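Local coordinates for protein glycosyl hydrolase (PDB 5NDX) that probably hydrolyses O-glycosidic bonds as a family 39 glycosyl hydrolase, the bacterial orthologue of human alpha-L-iduronidase, at residues E485-Q490 with A590-S595; R542-G545 with R549-R552. The protein carries 2 engineered substitutions. All blocks are in the same frame, centred on the assembly; numbering follows the deposited sequence.

Contact 1: residues E485-Q490 with A590-S595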
ATOM      1  N   GLU A 485      -2.006  16.280  18.546  1.00 34.79           N
ATOM      2  CA  GLU A 485      -1.491  17.162  17.507  1.00 35.66           C
ATOM      3  C   GLU A 485      -0.913  16.359  16.325  1.00 33.58           C
ATOM      4  O   GLU A 485      -1.176  16.683  15.188  1.00 32.63           O
ATOM      5  CB  GLU A 485      -0.501  18.162  18.136  1.00 37.65           C
ATOM      6  CG  GLU A 485       0.137  19.161  17.203  1.00 42.99           C
ATOM      7  CD  GLU A 485       1.293  20.015  17.866  1.00 46.99           C
ATOM      8  OE1 GLU A 485       1.672  19.835  19.078  1.00 46.28           O
ATOM      9  OE2 GLU A 485       1.825  20.884  17.142  1.00 47.21           O
ATOM     10  N   LEU A 486      -0.186  15.279  16.586  1.00 33.17           N
ATOM     11  CA  LEU A 486       0.358  14.443  15.519  1.00 33.38           C
ATOM     12  C   LEU A 486      -0.715  13.727  14.750  1.00 32.46           C
ATOM     13  O   LEU A 486      -0.643  13.629  13.513  1.00 30.15           O
ATOM     14  CB  LEU A 486       1.377  13.406  16.049  1.00 34.93           C
ATOM     15  CG  LEU A 486       2.654  13.950  16.701  1.00 36.09           C
ATOM     16  CD1 LEU A 486       3.548  12.801  17.069  1.00 36.51           C
ATOM     17  CD2 LEU A 486       3.453  14.935  15.864  1.00 35.35           C
ATOM     18  N   ARG A 487      -1.721  13.219  15.450  1.00 33.20           N
ATOM     19  CA  ARG A 487      -2.807  12.518  14.791  1.00 33.78           C
ATOM     20  C   ARG A 487      -3.719  13.461  13.951  1.00 34.57           C
ATOM     21  O   ARG A 487      -4.390  12.987  13.009  1.00 34.70           O
ATOM     22  CB  ARG A 487      -3.650  11.700  15.806  1.00 35.42           C
ATOM     23  CG  ARG A 487      -2.864  10.558  16.401  1.00 37.04           C
ATOM     24  CD  ARG A 487      -3.735   9.518  17.055  1.00 39.70           C
ATOM     25  NE  ARG A 487      -3.030   8.246  17.172  1.00 39.94           N
ATOM     26  CZ  ARG A 487      -2.402   7.857  18.266  1.00 40.91           C
ATOM     27  NH1 ARG A 487      -2.424   8.606  19.363  1.00 42.73           N
ATOM     28  NH2 ARG A 487      -1.747   6.715  18.267  1.00 39.36           N
ATOM     29  N   ARG A 488      -3.798  14.745  14.291  1.00 33.75           N
ATOM     30  CA  ARG A 488      -4.454  15.725  13.392  1.00 36.45           C
ATOM     31  C   ARG A 488      -3.621  15.891  12.109  1.00 33.43           C
ATOM     32  O   ARG A 488      -4.161  15.851  10.991  1.00 30.92           O
ATOM     33  CB  ARG A 488      -4.656  17.073  14.080  1.00 41.44           C
ATOM     34  CG  ARG A 488      -5.312  18.221  13.275  1.00 49.29           C
ATOM     35  CD  ARG A 488      -5.405  19.565  14.062  1.00 54.36           C
ATOM     36  NE  ARG A 488      -5.400  19.392  15.563  1.00 67.27           N
ATOM     37  CZ  ARG A 488      -4.435  19.773  16.463  1.00 69.93           C
ATOM     38  NH1 ARG A 488      -3.304  20.427  16.103  1.00 68.54           N
ATOM     39  NH2 ARG A 488      -4.599  19.492  17.780  1.00 67.74           N
ATOM     40  N   ALA A 489      -2.309  16.026  12.285  1.00 31.36           N
ATOM     41  CA  ALA A 489      -1.400  16.234  11.182  1.00 31.59           C
ATOM     42  C   ALA A 489      -1.220  15.018  10.310  1.00 32.00           C
ATOM     43  O   ALA A 489      -0.865  15.193   9.133  1.00 31.15           O
ATOM     44  CB  ALA A 489      -0.020  16.718  11.673  1.00 31.35           C
ATOM     45  N   GLN A 490      -1.498  13.812  10.816  1.00 30.58           N
ATOM     46  CA  GLN A 490      -1.174  12.608  10.071  1.00 31.04           C
ATOM     47  C   GLN A 490      -2.167  12.305   8.966  1.00 31.58           C
ATOM     48  O   GLN A 490      -1.852  11.508   8.085  1.00 31.86           O
ATOM     49  CB  GLN A 490      -1.111  11.364  10.963  1.00 31.67           C
ATOM     50  CG  GLN A 490      -2.476  10.738  11.326  1.00 31.44           C
ATOM     51  CD  GLN A 490      -2.405   9.562  12.282  1.00 31.41           C
ATOM     52  OE1 GLN A 490      -3.456   8.922  12.606  1.00 36.18           O
ATOM     53  NE2 GLN A 490      -1.244   9.242  12.737  1.00 29.06           N
ATOM     54  N   ALA A 590     -10.773   4.230   9.309  1.00 32.75           N
ATOM     55  CA  ALA A 590     -10.087   3.811  10.499  1.00 33.48           C
ATOM     56  C   ALA A 590      -9.777   5.037  11.356  1.00 33.75           C
ATOM     57  O   ALA A 590      -9.602   6.129  10.840  1.00 33.75           O
ATOM     58  CB  ALA A 590      -8.816   3.048  10.144  1.00 32.94           C
ATOM     59  N   PHE A 591      -9.815   4.868  12.669  1.00 33.77           N
ATOM     60  CA  PHE A 591      -9.538   5.968  13.576  1.00 33.78           C
ATOM     61  C   PHE A 591      -9.084   5.499  14.936  1.00 33.10           C
ATOM     62  O   PHE A 591      -9.723   4.663  15.548  1.00 32.69           O
ATOM     63  CB  PHE A 591     -10.780   6.850  13.703  1.00 34.30           C
ATOM     64  CG  PHE A 591     -10.595   8.021  14.623  1.00 34.90           C
ATOM     65  CD1 PHE A 591      -9.818   9.103  14.244  1.00 36.00           C
ATOM     66  CD2 PHE A 591     -11.154   8.022  15.907  1.00 36.37           C
ATOM     67  CE1 PHE A 591      -9.645  10.213  15.105  1.00 35.73           C
ATOM     68  CE2 PHE A 591     -10.961   9.114  16.767  1.00 36.46           C
ATOM     69  CZ  PHE A 591     -10.209  10.215  16.358  1.00 35.15           C
ATOM     70  N   LEU A 592      -7.968   6.036  15.407  1.00 33.60           N
ATOM     71  CA  LEU A 592      -7.488   5.764  16.743  1.00 33.83           C
ATOM     72  C   LEU A 592      -7.988   6.849  17.712  1.00 35.13           C
ATOM     73  O   LEU A 592      -7.669   8.018  17.532  1.00 35.37           O
ATOM     74  CB  LEU A 592      -5.931   5.637  16.803  1.00 34.92           C
ATOM     75  CG  LEU A 592      -5.728   5.226  18.285  1.00 37.69           C
ATOM     76  CD1 LEU A 592      -5.344   3.786  18.488  1.00 39.96           C
ATOM     77  CD2 LEU A 592      -5.088   6.194  19.217  1.00 38.41           C
ATOM     78  N   HIS A 593      -8.811   6.479  18.710  1.00 35.25           N
ATOM     79  CA  HIS A 593      -9.285   7.437  19.716  1.00 37.79           C
ATOM     80  C   HIS A 593      -8.558   7.259  21.047  1.00 39.01           C
ATOM     81  O   HIS A 593      -8.503   6.138  21.554  1.00 40.15           O
ATOM     82  CB  HIS A 593     -10.786   7.230  20.008  1.00 42.04           C
ATOM     83  CG  HIS A 593     -11.365   8.322  20.854  1.00 43.48           C
ATOM     84  ND1 HIS A 593     -12.221   8.084  21.913  1.00 43.44           N
ATOM     85  CD2 HIS A 593     -11.157   9.665  20.823  1.00 42.95           C
ATOM     86  CE1 HIS A 593     -12.570   9.242  22.454  1.00 43.17           C
ATOM     87  NE2 HIS A 593     -11.923  10.214  21.830  1.00 44.08           N
ATOM     88  N   MET A 594      -8.055   8.344  21.611  1.00 40.72           N
ATOM     89  CA  MET A 594      -7.314   8.365  22.881  0.50 44.11           C
ATOM     90  C   MET A 594      -8.267   8.736  24.047  1.00 44.18           C
ATOM     91  O   MET A 594      -9.103   9.642  23.901  1.00 42.25           O
ATOM     92  CB  MET A 594      -6.180   9.410  22.796  0.50 46.88           C
ATOM     93  CG  MET A 594      -5.283   9.327  21.538  0.50 48.72           C
ATOM     94  SD  MET A 594      -4.050  10.669  21.348  0.50 51.63           S
ATOM     95  CE  MET A 594      -2.955  10.164  22.675  0.50 52.81           C
ATOM     96  N   SER A 595      -8.127   8.053  25.179  1.00 46.49           N
ATOM     97  CA  SER A 595      -8.836   8.398  26.437  1.00 48.28           C
ATOM     98  C   SER A 595     -10.352   8.462  26.283  1.00 47.13           C
ATOM     99  O   SER A 595     -10.938   9.518  26.399  1.00 48.72           O
ATOM    100  CB  SER A 595      -8.285   9.723  26.969  1.00 50.36           C
ATOM    101  OG  SER A 595      -6.878   9.595  27.127  1.00 51.21           O
TER
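Arg487 spreads its guanidinium over the methyl CD2 of Leu592, with CD2 3.3 Å from CZ and above the centre of the flat group. The contact sets helix 480-489 against strand 590-594, an outer strand of the three-stranded sheet in a C-terminal beta domain, probably fibronectin type III-like as in the human enzyme. Backbones stay well apart here: the nearest CA atoms, those of Arg487 and Leu592, are 8.4 Å from each other, so a long side chain is needed to span the gap. Arginine suits the place because it is long enough to cross, flat enough to lie against a methyl, and carries N-H groups in its plane; its chain gets there by running extended from CG to NE. NH2 makes a salt bridge with Asp359, which probably helps to fix the rotation of the group and compensates its charge inside a buried contact. Two residues along the strand, Met594 also starts out toward the helix, but it is modelled in two conformers, so the approach of its sulfur to the guanidinium edge is uncertain. Leucine supplies the nonpolar cover: with CG anti to the backbone N (chi1 -175°), its CD2 reaches the guanidinium while Leu592 CB lies 3.9 Å from Arg487 NE.

Contact 2: residues R542-G545 with R549-R552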
ATOM      1  N   ARG A 542      -9.715  -2.317  22.040  1.00 45.69           N
ATOM      2  CA  ARG A 542      -8.931  -1.705  23.090  1.00 45.29           C
ATOM      3  C   ARG A 542      -7.426  -1.842  22.871  1.00 43.21           C
ATOM      4  O   ARG A 542      -6.922  -2.901  22.575  1.00 43.29           O
ATOM      5  CB  ARG A 542      -9.316  -2.337  24.428  1.00 49.36           C
ATOM      6  CG  ARG A 542      -8.480  -1.882  25.612  1.00 54.03           C
ATOM      7  CD  ARG A 542      -9.278  -2.064  26.912  1.00 56.71           C
ATOM      8  NE  ARG A 542      -8.506  -1.621  28.063  1.00 55.81           N
ATOM      9  CZ  ARG A 542      -7.546  -2.336  28.653  1.00 57.15           C
ATOM     10  NH1 ARG A 542      -7.196  -3.540  28.220  1.00 56.20           N
ATOM     11  NH2 ARG A 542      -6.902  -1.811  29.690  1.00 59.28           N
ATOM     12  N   TYR A 543      -6.703  -0.741  23.039  1.00 40.92           N
ATOM     13  CA  TYR A 543      -5.248  -0.768  23.077  1.00 42.27           C
ATOM     14  C   TYR A 543      -4.791   0.090  24.215  1.00 40.39           C
ATOM     15  O   TYR A 543      -5.558   0.913  24.717  1.00 40.93           O
ATOM     16  CB  TYR A 543      -4.655  -0.206  21.754  1.00 40.26           C
ATOM     17  CG  TYR A 543      -4.855  -1.146  20.621  1.00 38.25           C
ATOM     18  CD1 TYR A 543      -3.918  -2.123  20.326  1.00 38.18           C
ATOM     19  CD2 TYR A 543      -5.998  -1.103  19.873  1.00 38.76           C
ATOM     20  CE1 TYR A 543      -4.118  -3.019  19.286  1.00 38.71           C
ATOM     21  CE2 TYR A 543      -6.215  -2.006  18.821  1.00 38.66           C
ATOM     22  CZ  TYR A 543      -5.260  -2.932  18.520  1.00 38.50           C
ATOM     23  OH  TYR A 543      -5.488  -3.780  17.493  1.00 39.29           O
ATOM     24  N   LEU A 544      -3.528  -0.081  24.590  1.00 41.26           N
ATOM     25  CA  LEU A 544      -2.899   0.836  25.517  1.00 42.30           C
ATOM     26  C   LEU A 544      -1.790   1.608  24.793  1.00 41.89           C
ATOM     27  O   LEU A 544      -0.879   1.001  24.192  1.00 41.31           O
ATOM     28  CB  LEU A 544      -2.324   0.089  26.728  1.00 46.17           C
ATOM     29  CG  LEU A 544      -3.375  -0.637  27.587  1.00 48.53           C
ATOM     30  CD1 LEU A 544      -2.699  -1.462  28.690  1.00 51.51           C
ATOM     31  CD2 LEU A 544      -4.330   0.375  28.197  1.00 49.54           C
ATOM     32  N   GLY A 545      -1.879   2.931  24.879  1.00 40.95           N
ATOM     33  CA  GLY A 545      -0.858   3.840  24.377  1.00 41.57           C
ATOM     34  C   GLY A 545       0.276   4.036  25.366  1.00 42.84           C
ATOM     35  O   GLY A 545       0.238   3.509  26.476  1.00 42.55           O
ATOM     36  N   ARG A 549      -1.991   4.673  28.672  1.00 52.58           N
ATOM     37  CA  ARG A 549      -3.238   5.390  28.343  1.00 52.28           C
ATOM     38  C   ARG A 549      -4.256   4.500  27.602  1.00 49.10           C
ATOM     39  O   ARG A 549      -3.891   3.741  26.710  1.00 46.73           O
ATOM     40  CB  ARG A 549      -2.870   6.580  27.458  1.00 57.54           C
ATOM     41  CG  ARG A 549      -4.035   7.409  26.924  1.00 60.28           C
ATOM     42  CD  ARG A 549      -3.566   8.501  25.949  1.00 65.12           C
ATOM     43  NE  ARG A 549      -2.368   8.105  25.175  1.00 68.11           N
ATOM     44  CZ  ARG A 549      -1.105   8.509  25.391  1.00 62.46           C
ATOM     45  NH1 ARG A 549      -0.800   9.409  26.346  1.00 62.53           N
ATOM     46  NH2 ARG A 549      -0.138   7.998  24.623  1.00 57.22           N
ATOM     47  N   GLU A 550      -5.539   4.623  27.940  1.00 47.33           N
ATOM     48  CA  GLU A 550      -6.575   3.824  27.311  1.00 46.97           C
ATOM     49  C   GLU A 550      -6.798   4.350  25.917  1.00 43.31           C
ATOM     50  O   GLU A 550      -6.900   5.556  25.723  1.00 41.26           O
ATOM     51  CB  GLU A 550      -7.907   3.883  28.085  1.00 51.56           C
ATOM     52  CG  GLU A 550      -7.933   3.058  29.384  1.00 53.51           C
ATOM     53  CD  GLU A 550      -7.919   1.565  29.126  1.00 57.25           C
ATOM     54  OE1 GLU A 550      -8.492   1.097  28.113  1.00 55.26           O
ATOM     55  OE2 GLU A 550      -7.328   0.824  29.947  1.00 60.00           O
ATOM     56  N   GLU A 551      -6.849   3.455  24.945  1.00 40.21           N
ATOM     57  CA  GLU A 551      -7.139   3.887  23.558  1.00 41.29           C
ATOM     58  C   GLU A 551      -8.113   2.914  22.925  1.00 39.74           C
ATOM     59  O   GLU A 551      -8.192   1.743  23.340  1.00 40.71           O
ATOM     60  CB  GLU A 551      -5.855   3.948  22.707  1.00 39.29           C
ATOM     61  CG  GLU A 551      -4.851   4.978  23.190  1.00 42.12           C
ATOM     62  CD  GLU A 551      -3.552   5.040  22.386  1.00 41.65           C
ATOM     63  OE1 GLU A 551      -3.287   4.122  21.594  1.00 44.05           O
ATOM     64  OE2 GLU A 551      -2.806   6.010  22.602  1.00 40.60           O
ATOM     65  N   ARG A 552      -8.810   3.387  21.901  1.00 38.94           N
ATOM     66  CA  ARG A 552      -9.709   2.531  21.088  1.00 38.16           C
ATOM     67  C   ARG A 552      -9.445   2.712  19.604  1.00 35.52           C
ATOM     68  O   ARG A 552      -9.511   3.821  19.114  1.00 35.45           O
ATOM     69  CB  ARG A 552     -11.151   2.909  21.380  1.00 39.31           C
ATOM     70  CG  ARG A 552     -11.557   2.777  22.856  1.00 42.22           C
ATOM     71  CD  ARG A 552     -11.578   1.320  23.325  1.00 44.00           C
ATOM     72  NE  ARG A 552     -11.951   1.205  24.749  1.00 46.33           N
ATOM     73  CZ  ARG A 552     -11.121   1.311  25.795  1.00 47.98           C
ATOM     74  NH1 ARG A 552      -9.814   1.519  25.661  1.00 48.45           N
ATOM     75  NH2 ARG A 552     -11.602   1.204  27.007  1.00 49.24           N
TER
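Arg542 grips the carboxylate of Glu550 side-on, NE to OE1 and NH2 to OE2, both 2.7 Å, in a salt bridge across a beta hairpin. The two planes are only 21° apart, and each oxygen uses its syn lone pair. Arg552 completes the network: its NH1 gives 2.8 Å bonds to the anti lone pair of Glu550 OE1 and to the backbone O of Glu551. The carboxylate thus probably screens the two arginines, which also pack together, Arg542 CD lying over one face of the Arg552 guanidinium, toward its rim. A leucine in place of Arg542 would probably cost Glu550 its two-nitrogen grip, leave OE2 freer to turn and deprive Asp353 of its salt-bridge mate.

This charged face, shared with Leu544, is partly exposed, a fitting place for long ionic chains. The other face is packed more tightly, with the side chains of Tyr543 and Glu551 buried. Glycine suits position 545 because Glu551 OE2 lies 3.4 Å from Gly545 CA, and a beta carbon would collide with that oxygen. Between the strands, Tyr543 and Glu551 exchange two 2.9 Å bonds, Tyr543 N to Glu551 O and Glu551 N to Tyr543 O.

Tyr543 reaches helix 36-45, Arg549 touches helix 480-489 and forms a salt bridge with Asp359, and strand 590-594 flanks strand 549-557.

From the N terminus, the TIM barrel and much of the beta-sandwich precede helix 480-489, where contact 1 begins. The chain then adds strands 493-503, 508-516 and 518-526 to the sandwich and enters the probable fibronectin type III-like domain. Contact 2 closes a short loop of three residues between strands 536-545 and 549-557, and lies wholly within the much longer excursion that contact 1 closes at 590-595. The two do not cross. Strand 590-594 pairs with 549-557, His593 N lying 2.8 Å from Arg552 O, so the strand side of contact 1 belongs to the same sheet as the hairpin of contact 2. Asp359, on strand 358-362, is a partner common to both contacts.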